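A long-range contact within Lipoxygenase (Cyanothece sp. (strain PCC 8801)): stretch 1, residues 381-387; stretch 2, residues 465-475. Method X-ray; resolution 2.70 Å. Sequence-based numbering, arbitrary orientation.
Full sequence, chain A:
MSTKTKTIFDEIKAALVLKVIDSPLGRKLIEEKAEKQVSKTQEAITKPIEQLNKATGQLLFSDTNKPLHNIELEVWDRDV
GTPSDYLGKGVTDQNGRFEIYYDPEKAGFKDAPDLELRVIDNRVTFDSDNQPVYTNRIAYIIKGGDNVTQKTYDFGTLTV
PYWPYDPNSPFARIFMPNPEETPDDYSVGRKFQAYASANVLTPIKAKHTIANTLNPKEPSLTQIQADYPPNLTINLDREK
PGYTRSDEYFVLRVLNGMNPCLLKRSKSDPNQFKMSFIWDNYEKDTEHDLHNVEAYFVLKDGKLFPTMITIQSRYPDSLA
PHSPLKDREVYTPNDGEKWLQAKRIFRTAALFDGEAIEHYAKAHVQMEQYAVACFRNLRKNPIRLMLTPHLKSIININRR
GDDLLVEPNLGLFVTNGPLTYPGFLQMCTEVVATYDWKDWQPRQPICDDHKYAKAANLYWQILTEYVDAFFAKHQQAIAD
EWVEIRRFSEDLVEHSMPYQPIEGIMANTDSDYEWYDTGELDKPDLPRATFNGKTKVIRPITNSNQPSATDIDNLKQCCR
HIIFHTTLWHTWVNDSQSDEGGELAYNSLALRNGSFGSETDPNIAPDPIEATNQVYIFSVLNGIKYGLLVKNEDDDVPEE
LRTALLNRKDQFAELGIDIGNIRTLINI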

# COMPACT_ATOMS: atom_id res chain seq x y z
N ASN A 381 1.91 -23.40 -5.77
CA ASN A 381 2.87 -22.79 -6.68
C ASN A 381 3.92 -21.94 -5.96
O ASN A 381 3.58 -21.00 -5.24
CB ASN A 381 2.14 -21.95 -7.73
CG ASN A 381 2.99 -21.69 -8.96
OD1 ASN A 381 4.09 -21.15 -8.86
ND2 ASN A 381 2.48 -22.07 -10.12
N PRO A 382 5.20 -22.28 -6.15
CA PRO A 382 6.37 -21.62 -5.55
C PRO A 382 6.33 -20.10 -5.63
O PRO A 382 6.91 -19.44 -4.76
CB PRO A 382 7.55 -22.16 -6.37
CG PRO A 382 6.97 -23.14 -7.36
CD PRO A 382 5.59 -23.48 -6.91
N ILE A 383 5.67 -19.55 -6.64
CA ILE A 383 5.55 -18.10 -6.79
C ILE A 383 4.90 -17.47 -5.55
O ILE A 383 5.20 -16.32 -5.19
CB ILE A 383 4.77 -17.74 -8.06
CG1 ILE A 383 5.59 -18.11 -9.30
CG2 ILE A 383 4.45 -16.25 -8.11
CD1 ILE A 383 6.90 -17.37 -9.39
N ARG A 384 4.04 -18.24 -4.89
CA ARG A 384 3.49 -17.84 -3.59
C ARG A 384 4.60 -17.42 -2.63
O ARG A 384 4.61 -16.30 -2.10
CB ARG A 384 2.69 -18.98 -2.97
CG ARG A 384 2.39 -18.77 -1.50
CD ARG A 384 2.40 -20.09 -0.75
NE ARG A 384 1.55 -20.05 0.43
CZ ARG A 384 1.13 -21.13 1.08
NH1 ARG A 384 0.35 -21.00 2.15
NH2 ARG A 384 1.49 -22.33 0.67
N LEU A 385 5.55 -18.34 -2.43
CA LEU A 385 6.70 -18.12 -1.55
C LEU A 385 7.46 -16.86 -1.92
O LEU A 385 8.16 -16.27 -1.09
CB LEU A 385 7.64 -19.33 -1.61
CG LEU A 385 7.51 -20.39 -0.51
CD1 LEU A 385 6.06 -20.73 -0.23
CD2 LEU A 385 8.29 -21.63 -0.90
N MET A 386 7.32 -16.43 -3.17
CA MET A 386 8.03 -15.27 -3.66
C MET A 386 7.22 -13.99 -3.49
O MET A 386 7.79 -12.92 -3.23
CB MET A 386 8.39 -15.47 -5.13
CG MET A 386 8.81 -14.22 -5.85
SD MET A 386 9.28 -14.61 -7.54
CE MET A 386 9.69 -12.97 -8.13
N LEU A 387 5.90 -14.09 -3.58
CA LEU A 387 5.05 -12.90 -3.60
C LEU A 387 4.41 -12.55 -2.25
O LEU A 387 4.34 -11.37 -1.89
CB LEU A 387 3.94 -13.06 -4.64
CG LEU A 387 4.37 -12.81 -6.09
CD1 LEU A 387 3.18 -12.96 -7.03
CD2 LEU A 387 4.99 -11.43 -6.22
N GLU A 465 17.68 -10.04 -11.56
CA GLU A 465 18.52 -11.18 -11.19
C GLU A 465 17.75 -12.16 -10.30
O GLU A 465 17.72 -13.37 -10.56
CB GLU A 465 19.77 -10.71 -10.45
CG GLU A 465 20.75 -9.91 -11.29
CD GLU A 465 21.99 -9.50 -10.49
OE1 GLU A 465 22.55 -10.36 -9.78
OE2 GLU A 465 22.38 -8.31 -10.56
N TYR A 466 17.12 -11.61 -9.26
CA TYR A 466 16.37 -12.41 -8.31
C TYR A 466 15.28 -13.23 -8.98
O TYR A 466 15.23 -14.45 -8.82
CB TYR A 466 15.75 -11.50 -7.24
CG TYR A 466 14.72 -12.18 -6.37
CD1 TYR A 466 15.03 -13.33 -5.65
CD2 TYR A 466 13.44 -11.66 -6.25
CE1 TYR A 466 14.08 -13.95 -4.86
CE2 TYR A 466 12.49 -12.27 -5.46
CZ TYR A 466 12.81 -13.41 -4.76
OH TYR A 466 11.86 -14.01 -3.96
N VAL A 467 14.42 -12.56 -9.74
CA VAL A 467 13.29 -13.21 -10.41
C VAL A 467 13.76 -14.30 -11.37
O VAL A 467 13.23 -15.41 -11.35
CB VAL A 467 12.43 -12.19 -11.19
CG1 VAL A 467 11.38 -12.90 -12.03
CG2 VAL A 467 11.77 -11.21 -10.24
N ASP A 468 14.75 -13.97 -12.20
CA ASP A 468 15.31 -14.95 -13.13
C ASP A 468 15.80 -16.19 -12.38
O ASP A 468 15.45 -17.32 -12.73
CB ASP A 468 16.47 -14.33 -13.92
CG ASP A 468 15.99 -13.47 -15.07
OD1 ASP A 468 14.91 -13.76 -15.62
OD2 ASP A 468 16.70 -12.51 -15.44
N ALA A 469 16.60 -15.96 -11.34
CA ALA A 469 17.14 -17.06 -10.54
C ALA A 469 16.04 -17.93 -9.94
O ALA A 469 16.06 -19.15 -10.10
CB ALA A 469 18.02 -16.50 -9.44
N PHE A 470 15.09 -17.29 -9.27
CA PHE A 470 13.99 -18.00 -8.61
C PHE A 470 13.22 -18.85 -9.61
O PHE A 470 12.97 -20.03 -9.37
CB PHE A 470 13.06 -17.00 -7.93
CG PHE A 470 11.97 -17.65 -7.11
CD1 PHE A 470 10.76 -18.00 -7.69
CD2 PHE A 470 12.16 -17.90 -5.76
CE1 PHE A 470 9.76 -18.59 -6.94
CE2 PHE A 470 11.17 -18.49 -5.00
CZ PHE A 470 9.96 -18.84 -5.59
N PHE A 471 12.82 -18.23 -10.72
CA PHE A 471 12.08 -18.93 -11.76
C PHE A 471 12.85 -20.13 -12.27
O PHE A 471 12.28 -21.18 -12.52
CB PHE A 471 11.75 -17.98 -12.91
CG PHE A 471 10.43 -17.27 -12.75
CD1 PHE A 471 9.36 -17.59 -13.56
CD2 PHE A 471 10.27 -16.29 -11.78
CE1 PHE A 471 8.14 -16.94 -13.41
CE2 PHE A 471 9.06 -15.64 -11.63
CZ PHE A 471 8.00 -15.97 -12.45
N ALA A 472 14.16 -19.96 -12.43
CA ALA A 472 15.01 -21.06 -12.89
C ALA A 472 15.00 -22.21 -11.89
O ALA A 472 14.83 -23.37 -12.27
CB ALA A 472 16.43 -20.57 -13.13
N LYS A 473 15.17 -21.89 -10.61
CA LYS A 473 15.26 -22.90 -9.56
C LYS A 473 13.99 -23.73 -9.41
O LYS A 473 14.05 -24.96 -9.30
CB LYS A 473 15.60 -22.24 -8.22
CG LYS A 473 15.44 -23.16 -7.02
CD LYS A 473 15.80 -22.46 -5.72
CE LYS A 473 17.29 -22.17 -5.64
NZ LYS A 473 17.68 -21.62 -4.31
N HIS A 474 12.83 -23.07 -9.41
CA HIS A 474 11.56 -23.75 -9.17
C HIS A 474 10.76 -23.98 -10.45
O HIS A 474 9.54 -24.10 -10.40
CB HIS A 474 10.71 -22.96 -8.18
CG HIS A 474 11.44 -22.57 -6.93
ND1 HIS A 474 11.53 -23.40 -5.83
CD2 HIS A 474 12.11 -21.44 -6.61
CE1 HIS A 474 12.22 -22.79 -4.88
NE2 HIS A 474 12.59 -21.61 -5.33
N GLN A 475 11.45 -24.03 -11.59
CA GLN A 475 10.79 -24.13 -12.90
C GLN A 475 9.77 -25.26 -12.98
O GLN A 475 8.63 -25.05 -13.41
CB GLN A 475 11.84 -24.29 -14.00
CG GLN A 475 11.26 -24.69 -15.35
CD GLN A 475 11.83 -26.01 -15.85
OE1 GLN A 475 13.01 -26.30 -15.66
NE2 GLN A 475 10.99 -26.81 -16.51

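Met-386 carries this contact. Its side chain, extended with all three chi angles in t, reaches from its helix to the surface of the neighbouring one and settles as a knob among Tyr-466, Val-467, Phe-470 and Phe-471. Those residues follow an i, i+1, i+4, i+5 pattern, a four-sided hole on the helix surface. The helix axes approach to 11.2 Å and run nearly antiparallel, at 155°. Met-386 CE lies 3.4 Å from Val-467 CG2. On the way, Met-386 SD passes 3.7 Å from Phe-470 CD1, while Met-386 CB sits over the face of the same ring, 4.0 Å from its centroid, in a CH-pi contact.

Phe-470 is the second anchor. With one face given to Met-386, its edge meets the backbone: Phe-470 CZ comes within 3.2 Å of Pro-382 O, near the ring plane. Within its own stretch, that oxygen accepts a weak hydrogen bond from Met-386 N.

Pro-382 closes the end of the interface, its CB 3.7 Å from His-474 CB, just where the second helix ends. Beside it, Ile-383 places CD1 3.5 Å from Phe-471 CZ. No hydrogen bond crosses between the stretches; the rule here is fit, with one long flexible thioether filling a largely aromatic pocket.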